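Local coordinates for protein HP0420 homologue (Helicobacter felis, PDB 3LW3) that is of unknown function but adopts a hotdog fold and assembles from two subunits, an architecture consistent with, though not proof of, acyl-thioester binding or hydrolysis, at residues I31-G36 with A71-N76; F59-A64 with S80-N85; F66-A71 with F128-F133. All coordinates share one frame; numbering follows the deposited sequence.

Contact 1 (I31-G36 with A71-N76)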
# COMPACT_ATOMS: atom_id res chain seq x y z
N ILE B 31 11.38 -5.82 11.85
CA ILE B 31 12.50 -6.70 12.16
C ILE B 31 13.77 -5.91 12.50
O ILE B 31 14.46 -6.22 13.50
CB ILE B 31 12.79 -7.66 11.04
CG1 ILE B 31 11.55 -8.45 10.62
CG2 ILE B 31 13.97 -8.55 11.43
CD1 ILE B 31 10.98 -9.26 11.74
N SER B 32 14.10 -4.89 11.72
CA SER B 32 15.26 -4.07 12.03
C SER B 32 15.16 -2.76 11.25
O SER B 32 14.38 -2.65 10.27
CB SER B 32 16.53 -4.77 11.57
OG SER B 32 16.44 -5.11 10.20
N PHE B 33 15.95 -1.78 11.66
CA PHE B 33 16.04 -0.53 10.94
C PHE B 33 17.28 0.19 11.40
O PHE B 33 17.80 -0.07 12.50
CB PHE B 33 14.82 0.38 11.11
CG PHE B 33 14.63 0.89 12.51
CD1 PHE B 33 14.13 0.04 13.53
CD2 PHE B 33 14.96 2.21 12.85
CE1 PHE B 33 13.94 0.52 14.83
CE2 PHE B 33 14.77 2.67 14.14
CZ PHE B 33 14.27 1.84 15.12
N GLY B 34 17.75 1.11 10.56
CA GLY B 34 18.94 1.86 10.87
C GLY B 34 19.93 1.89 9.73
O GLY B 34 19.89 1.07 8.77
N SER B 35 20.81 2.89 9.78
CA SER B 35 21.85 2.98 8.77
C SER B 35 21.29 3.04 7.30
O SER B 35 21.94 2.54 6.36
CB SER B 35 22.86 1.81 8.91
OG SER B 35 23.45 1.81 10.21
N GLY B 36 20.15 3.70 7.12
CA GLY B 36 19.58 3.88 5.79
C GLY B 36 18.80 2.65 5.27
O GLY B 36 18.46 2.61 4.08
N ALA B 71 13.18 2.91 6.76
CA ALA B 71 14.56 3.07 6.30
C ALA B 71 15.05 4.52 6.48
O ALA B 71 16.23 4.73 6.78
CB ALA B 71 14.68 2.68 4.79
N LEU B 72 14.15 5.47 6.24
CA LEU B 72 14.47 6.89 6.41
C LEU B 72 14.23 7.34 7.87
O LEU B 72 15.02 8.12 8.44
CB LEU B 72 13.64 7.74 5.46
CG LEU B 72 13.87 9.24 5.56
CD1 LEU B 72 15.32 9.47 5.23
CD2 LEU B 72 12.94 9.90 4.58
N ASN B 73 13.17 6.82 8.49
CA ASN B 73 12.86 7.02 9.90
C ASN B 73 12.82 8.50 10.32
O ASN B 73 13.44 8.87 11.30
CB ASN B 73 13.82 6.23 10.81
CG ASN B 73 13.37 6.19 12.26
OD1 ASN B 73 14.20 6.11 13.17
ND2 ASN B 73 12.07 6.30 12.50
N LYS B 74 12.11 9.32 9.57
CA LYS B 74 11.93 10.74 9.90
C LYS B 74 10.49 11.07 10.30
O LYS B 74 9.52 10.68 9.62
CB LYS B 74 12.32 11.62 8.72
CG LYS B 74 13.74 11.42 8.26
CD LYS B 74 14.62 12.61 8.70
CE LYS B 74 16.05 12.17 9.06
NZ LYS B 74 16.99 12.26 7.91
N LYS B 75 10.39 11.84 11.39
CA LYS B 75 9.12 12.28 11.97
C LYS B 75 8.08 12.72 10.92
O LYS B 75 7.07 12.02 10.64
CB LYS B 75 9.44 13.44 12.95
CG LYS B 75 8.29 13.94 13.85
CD LYS B 75 8.77 15.08 14.82
CE LYS B 75 7.60 15.99 15.28
NZ LYS B 75 7.94 16.89 16.43
N ASN B 76 8.31 13.86 10.32
CA ASN B 76 7.30 14.45 9.45
C ASN B 76 7.48 14.04 8.00
O ASN B 76 7.74 14.86 7.15
CB ASN B 76 7.34 15.97 9.60
CG ASN B 76 7.11 16.43 11.05
OD1 ASN B 76 6.18 15.96 11.71
ND2 ASN B 76 7.96 17.35 11.55
O HOH W 1 18.43 5.22 8.74
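Gly36 and Ala71 bring the two backbones closest, their CA atoms 5.1 Å apart where the turn after strand 29-34 passes the C-terminal end of helix 57-72. The helix breaks off just beyond, at Asn73, which takes up positive phi. Ser35 and Gly36 have backbone angles close to those of a type I' turn, joining strand 29-34 to 37-42. Gly36 suits its positive phi, and the backbone of Gly34 likewise calls for glycine.

No direct hydrogen bond joins the segments. A water does the work instead: it accepts from Gly36 N at 2.8 Å and donates to Ala71 O at 3.0 Å. The same carbonyl receives a CA-H...O contact, with Gly36 CA 3.6 Å from Ala71 O and an angle of 131° at the hydrogen. Ala71 adds its methyl group, CB lying 3.8 Å from Gly36 O, while the rest of that small side chain's surroundings include Ala100 and Ile112 of the sheet.

Further along, Phe33 and Asn73 meet by their side chains. Phe33 already points its CB at the helix end; chi1 of 65° stands the ring up there, with its CD2-CE2 side beside the Asn73 amide. The two planes stand 78° apart, so the groups meet steeply without stacking. Leu16, from the N-terminal part of the chain, touches both side chains.

As a worked example of how a helix terminus is accommodated, Ala71 O, in the last turn of the helix, accepts a hydrogen bond from a bridging water, with a weak CA-H...O contact from Gly36 beside it. Close approach without direct backbone bonding implies a hydrated junction, partly buried, between hairpin turn and helix end.

Contact 2 (F59-A64 with S80-N85)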
# COMPACT_ATOMS: atom_id res chain seq x y z
N PHE B 59 -2.17 -4.90 1.00
CA PHE B 59 -1.29 -5.44 2.04
C PHE B 59 0.18 -5.67 1.58
O PHE B 59 1.12 -5.42 2.34
CB PHE B 59 -1.96 -6.64 2.71
CG PHE B 59 -3.21 -6.24 3.46
CD1 PHE B 59 -3.10 -5.55 4.69
CD2 PHE B 59 -4.47 -6.51 2.95
CE1 PHE B 59 -4.23 -5.14 5.39
CE2 PHE B 59 -5.60 -6.07 3.65
CZ PHE B 59 -5.48 -5.39 4.84
N ILE B 60 0.37 -6.12 0.34
CA ILE B 60 1.73 -6.30 -0.19
C ILE B 60 2.45 -4.92 -0.26
O ILE B 60 3.54 -4.69 0.33
CB ILE B 60 1.72 -6.95 -1.56
CG1 ILE B 60 1.10 -8.36 -1.50
CG2 ILE B 60 3.13 -6.91 -2.19
CD1 ILE B 60 1.63 -9.22 -0.38
N VAL B 61 1.81 -3.97 -0.91
CA VAL B 61 2.38 -2.63 -1.04
C VAL B 61 2.42 -1.94 0.36
O VAL B 61 3.34 -1.21 0.64
CB VAL B 61 1.62 -1.84 -2.07
CG1 VAL B 61 2.16 -0.41 -2.15
CG2 VAL B 61 1.69 -2.60 -3.43
N GLY B 62 1.43 -2.18 1.21
CA GLY B 62 1.36 -1.58 2.55
C GLY B 62 2.59 -2.00 3.36
O GLY B 62 3.24 -1.16 3.97
N ALA B 63 2.96 -3.29 3.30
CA ALA B 63 4.16 -3.77 4.01
C ALA B 63 5.43 -3.08 3.44
O ALA B 63 6.29 -2.61 4.21
CB ALA B 63 4.26 -5.28 3.88
N ALA B 64 5.53 -3.01 2.11
CA ALA B 64 6.68 -2.39 1.43
C ALA B 64 6.78 -0.92 1.85
O ALA B 64 7.87 -0.40 2.16
CB ALA B 64 6.53 -2.51 -0.05
N SER B 80 5.06 10.08 -1.20
CA SER B 80 4.47 10.90 -2.28
C SER B 80 4.18 10.14 -3.57
O SER B 80 3.29 10.52 -4.35
CB SER B 80 5.35 12.13 -2.60
OG SER B 80 6.67 11.72 -2.90
N SER B 81 4.95 9.08 -3.83
CA SER B 81 4.75 8.30 -5.06
C SER B 81 5.50 6.99 -4.96
O SER B 81 6.38 6.82 -4.12
CB SER B 81 5.15 9.06 -6.32
OG SER B 81 6.54 9.23 -6.37
N MET B 82 5.11 6.06 -5.81
CA MET B 82 5.80 4.78 -5.90
C MET B 82 5.61 4.15 -7.25
O MET B 82 4.63 4.41 -7.95
CB MET B 82 5.23 3.83 -4.83
CG MET B 82 3.79 3.38 -5.11
SD MET B 82 3.04 2.47 -3.74
CE MET B 82 2.93 3.67 -2.45
N LYS B 83 6.59 3.33 -7.63
CA LYS B 83 6.52 2.50 -8.82
C LYS B 83 6.88 1.09 -8.35
O LYS B 83 7.98 0.87 -7.82
CB LYS B 83 7.52 2.97 -9.85
CG LYS B 83 7.26 2.35 -11.23
CD LYS B 83 7.91 0.96 -11.37
CE LYS B 83 7.22 0.10 -12.47
NZ LYS B 83 5.73 0.18 -12.32
N VAL B 84 5.98 0.14 -8.52
CA VAL B 84 6.16 -1.17 -7.88
C VAL B 84 5.72 -2.31 -8.79
O VAL B 84 4.77 -2.16 -9.61
CB VAL B 84 5.44 -1.29 -6.49
CG1 VAL B 84 5.84 -0.18 -5.55
CG2 VAL B 84 3.97 -1.33 -6.66
N ASN B 85 6.41 -3.43 -8.63
CA ASN B 85 6.15 -4.67 -9.39
C ASN B 85 5.83 -5.78 -8.39
O ASN B 85 6.63 -6.06 -7.47
CB ASN B 85 7.36 -5.10 -10.21
CG ASN B 85 7.74 -4.07 -11.26
OD1 ASN B 85 8.93 -3.78 -11.45
ND2 ASN B 85 6.77 -3.52 -11.94
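Val61 and Val84 mark the closest approach of the backbones, with 8.0 Å between their CA atoms, a spacing that side chains alone bridge between helix 57-72 and strand 77-86.

Val61 supplies the helix side of the contact with both of its methyl groups, one for each partner. CG1, anti to the backbone N (chi1 177°), presses on the thioether of Met82, its distance to Met82 SD being 3.4 Å. That is tight for a methyl against sulfur. The methionine chain, extended at chi2 (-171°), carries the sulfur to the valine; the bend at chi3 turns the terminal methyl off to one side, leaving Met82 CE 4.2 Å from Val61 CG1. The other branch meets the next inward-facing residue of the strand: Val61 CG2 comes 4.2 Å from Val84 CG2. All three residues are buried, and the contact is wholly apolar.

Strand 77-86 is one of the two outermost strands of its own chain's sheet, yet it does not end the sheet. Residues 81 to 85 pair antiparallel with a strand of the second subunit, where Met82 also packs on Val84 of that chain. A central helix wrapped by an antiparallel sheet that continues across a twofold-like dimer seam is the hallmark of the hotdog fold, and here Val61 seats the helix on the strand that forms the seam.

Contact 3 (F66-A71 with F128-F133)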
# COMPACT_ATOMS: atom_id res chain seq x y z
N PHE B 66 5.66 0.60 4.64
CA PHE B 66 6.15 0.66 5.99
C PHE B 66 7.65 0.46 6.02
O PHE B 66 8.35 1.27 6.65
CB PHE B 66 5.41 -0.35 6.84
CG PHE B 66 5.82 -0.39 8.28
CD1 PHE B 66 6.02 0.78 9.02
CD2 PHE B 66 5.90 -1.61 8.93
CE1 PHE B 66 6.38 0.72 10.37
CE2 PHE B 66 6.23 -1.69 10.27
CZ PHE B 66 6.51 -0.52 11.00
N ALA B 67 8.17 -0.59 5.36
CA ALA B 67 9.66 -0.77 5.28
C ALA B 67 10.36 0.52 4.78
O ALA B 67 11.36 0.99 5.37
CB ALA B 67 10.07 -1.91 4.35
N ALA B 68 9.84 1.05 3.68
CA ALA B 68 10.39 2.27 3.05
C ALA B 68 10.45 3.43 4.07
O ALA B 68 11.49 4.04 4.25
CB ALA B 68 9.56 2.65 1.84
N LEU B 69 9.34 3.70 4.76
CA LEU B 69 9.30 4.77 5.78
C LEU B 69 10.31 4.50 6.90
O LEU B 69 10.99 5.42 7.35
CB LEU B 69 7.88 4.96 6.31
CG LEU B 69 6.97 5.65 5.29
CD1 LEU B 69 5.42 5.52 5.55
CD2 LEU B 69 7.37 7.13 5.23
N CYS B 70 10.43 3.25 7.35
CA CYS B 70 11.37 2.91 8.41
C CYS B 70 12.86 3.08 8.03
O CYS B 70 13.70 3.39 8.88
CB CYS B 70 11.13 1.50 8.91
SG CYS B 70 9.58 1.26 9.76
N ALA B 71 13.18 2.91 6.76
CA ALA B 71 14.56 3.07 6.30
C ALA B 71 15.05 4.52 6.48
O ALA B 71 16.23 4.73 6.78
CB ALA B 71 14.68 2.68 4.79
N PHE B 128 10.11 3.94 -3.82
CA PHE B 128 9.18 4.84 -3.13
C PHE B 128 9.84 6.22 -3.04
O PHE B 128 11.02 6.32 -2.76
CB PHE B 128 8.88 4.34 -1.71
CG PHE B 128 8.15 3.03 -1.71
CD1 PHE B 128 6.79 2.99 -1.52
CD2 PHE B 128 8.85 1.83 -1.97
CE1 PHE B 128 6.11 1.77 -1.58
CE2 PHE B 128 8.19 0.62 -2.02
CZ PHE B 128 6.81 0.60 -1.86
N GLU B 129 9.06 7.26 -3.24
CA GLU B 129 9.57 8.61 -3.06
C GLU B 129 8.92 9.10 -1.78
O GLU B 129 7.70 8.92 -1.58
CB GLU B 129 9.20 9.52 -4.24
CG GLU B 129 9.53 8.93 -5.60
CD GLU B 129 11.01 8.78 -5.87
OE1 GLU B 129 11.77 9.61 -5.31
OE2 GLU B 129 11.42 7.84 -6.63
N ILE B 130 9.73 9.70 -0.89
CA ILE B 130 9.27 10.16 0.39
C ILE B 130 9.60 11.63 0.54
O ILE B 130 10.71 12.02 0.22
CB ILE B 130 9.89 9.35 1.57
CG1 ILE B 130 9.44 7.85 1.49
CG2 ILE B 130 9.56 10.04 2.89
CD1 ILE B 130 10.18 6.94 2.45
N LEU B 131 8.61 12.43 0.96
CA LEU B 131 8.81 13.87 1.22
C LEU B 131 8.94 14.13 2.74
O LEU B 131 8.22 13.51 3.55
CB LEU B 131 7.66 14.71 0.66
CG LEU B 131 7.34 14.65 -0.83
CD1 LEU B 131 6.25 15.66 -1.17
CD2 LEU B 131 8.59 14.84 -1.71
N VAL B 132 9.82 15.06 3.12
CA VAL B 132 10.00 15.37 4.53
C VAL B 132 9.66 16.83 4.71
O VAL B 132 10.11 17.67 3.94
CB VAL B 132 11.42 15.07 5.00
CG1 VAL B 132 11.59 15.49 6.45
CG2 VAL B 132 11.75 13.57 4.83
N PHE B 133 8.83 17.13 5.70
CA PHE B 133 8.39 18.49 6.00
C PHE B 133 8.98 19.00 7.31
O PHE B 133 9.32 18.20 8.19
CB PHE B 133 6.87 18.52 6.13
CG PHE B 133 6.19 17.92 4.96
CD1 PHE B 133 6.01 16.54 4.89
CD2 PHE B 133 5.77 18.71 3.91
CE1 PHE B 133 5.40 15.97 3.78
CE2 PHE B 133 5.16 18.16 2.79
CZ PHE B 133 4.96 16.79 2.72
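The Phe128 ring is the flat group of this contact, and the methyl of Ala68 approaches it obliquely in an off-centre CH-pi interaction: Ala68 CB stands 4.3 Å from the ring centroid, 29° off the normal. The touch falls on the inner part of the ring, next to its stem, since the nearest atom to Ala68 CB is Phe128 CG at 3.8 Å. Elsewhere the phenyl is packed by Ala64 and Ser65, one turn earlier in the helix, and by Val114 of the neighbouring strand.

Two residues along the strand, Ile130 reaches inward with an extended chain (chi2 170°) that delivers CD1 to the helix backbone. There Ile130 CD1 lies over the face of the Ala68 carbonyl, 3.7 Å from Ala68 O, and 4.0 Å from Leu69 CD2. Leu69 starts out neither toward nor away from the strand, but its end comes nearer, and the two branched chains meet at an oblique angle, methyl to methyl. Leu72 joins from the next turn, packing on the same isoleucine.

Helix 66-71 and strand 128-132 run with their axes 9.5 Å apart at closest approach, at 49° to each other. The CA atoms of Ala68 and Phe128 are 6.8 Å apart; so small a side chain allows this approach, and Ala68 touches both Phe128 and Ile130. With all four touching residues buried and no hydrogen bond across, apolar burial and close fit, with a modest CH-pi component, probably account for the cohesion of helix and strand here.

All three contacts draw on helix 57-72, which contacts 2 and 3 seat on neighbouring strands of the sheet, while contact 1 meets a hairpin turn at the helix's C-terminal end. Contacts 1 and 3, centres about 8 Å apart, share Ala71; Asn76 O lies 2.9 Å from Phe133 N, a probable hydrogen bond. Between contacts 2 and 3, centres about 11 Å apart, Ala64 CB reaches Phe128 CZ at 3.6 Å, and strand pairing links Ser81 O to Glu129 N at 2.9 Å. Contacts 1 and 2, centres about 17 Å apart, lie on opposite sides of the chain's centre. Contact 2 adjoins the second subunit's strand; contact 3 touches that chain's His56 through Phe66.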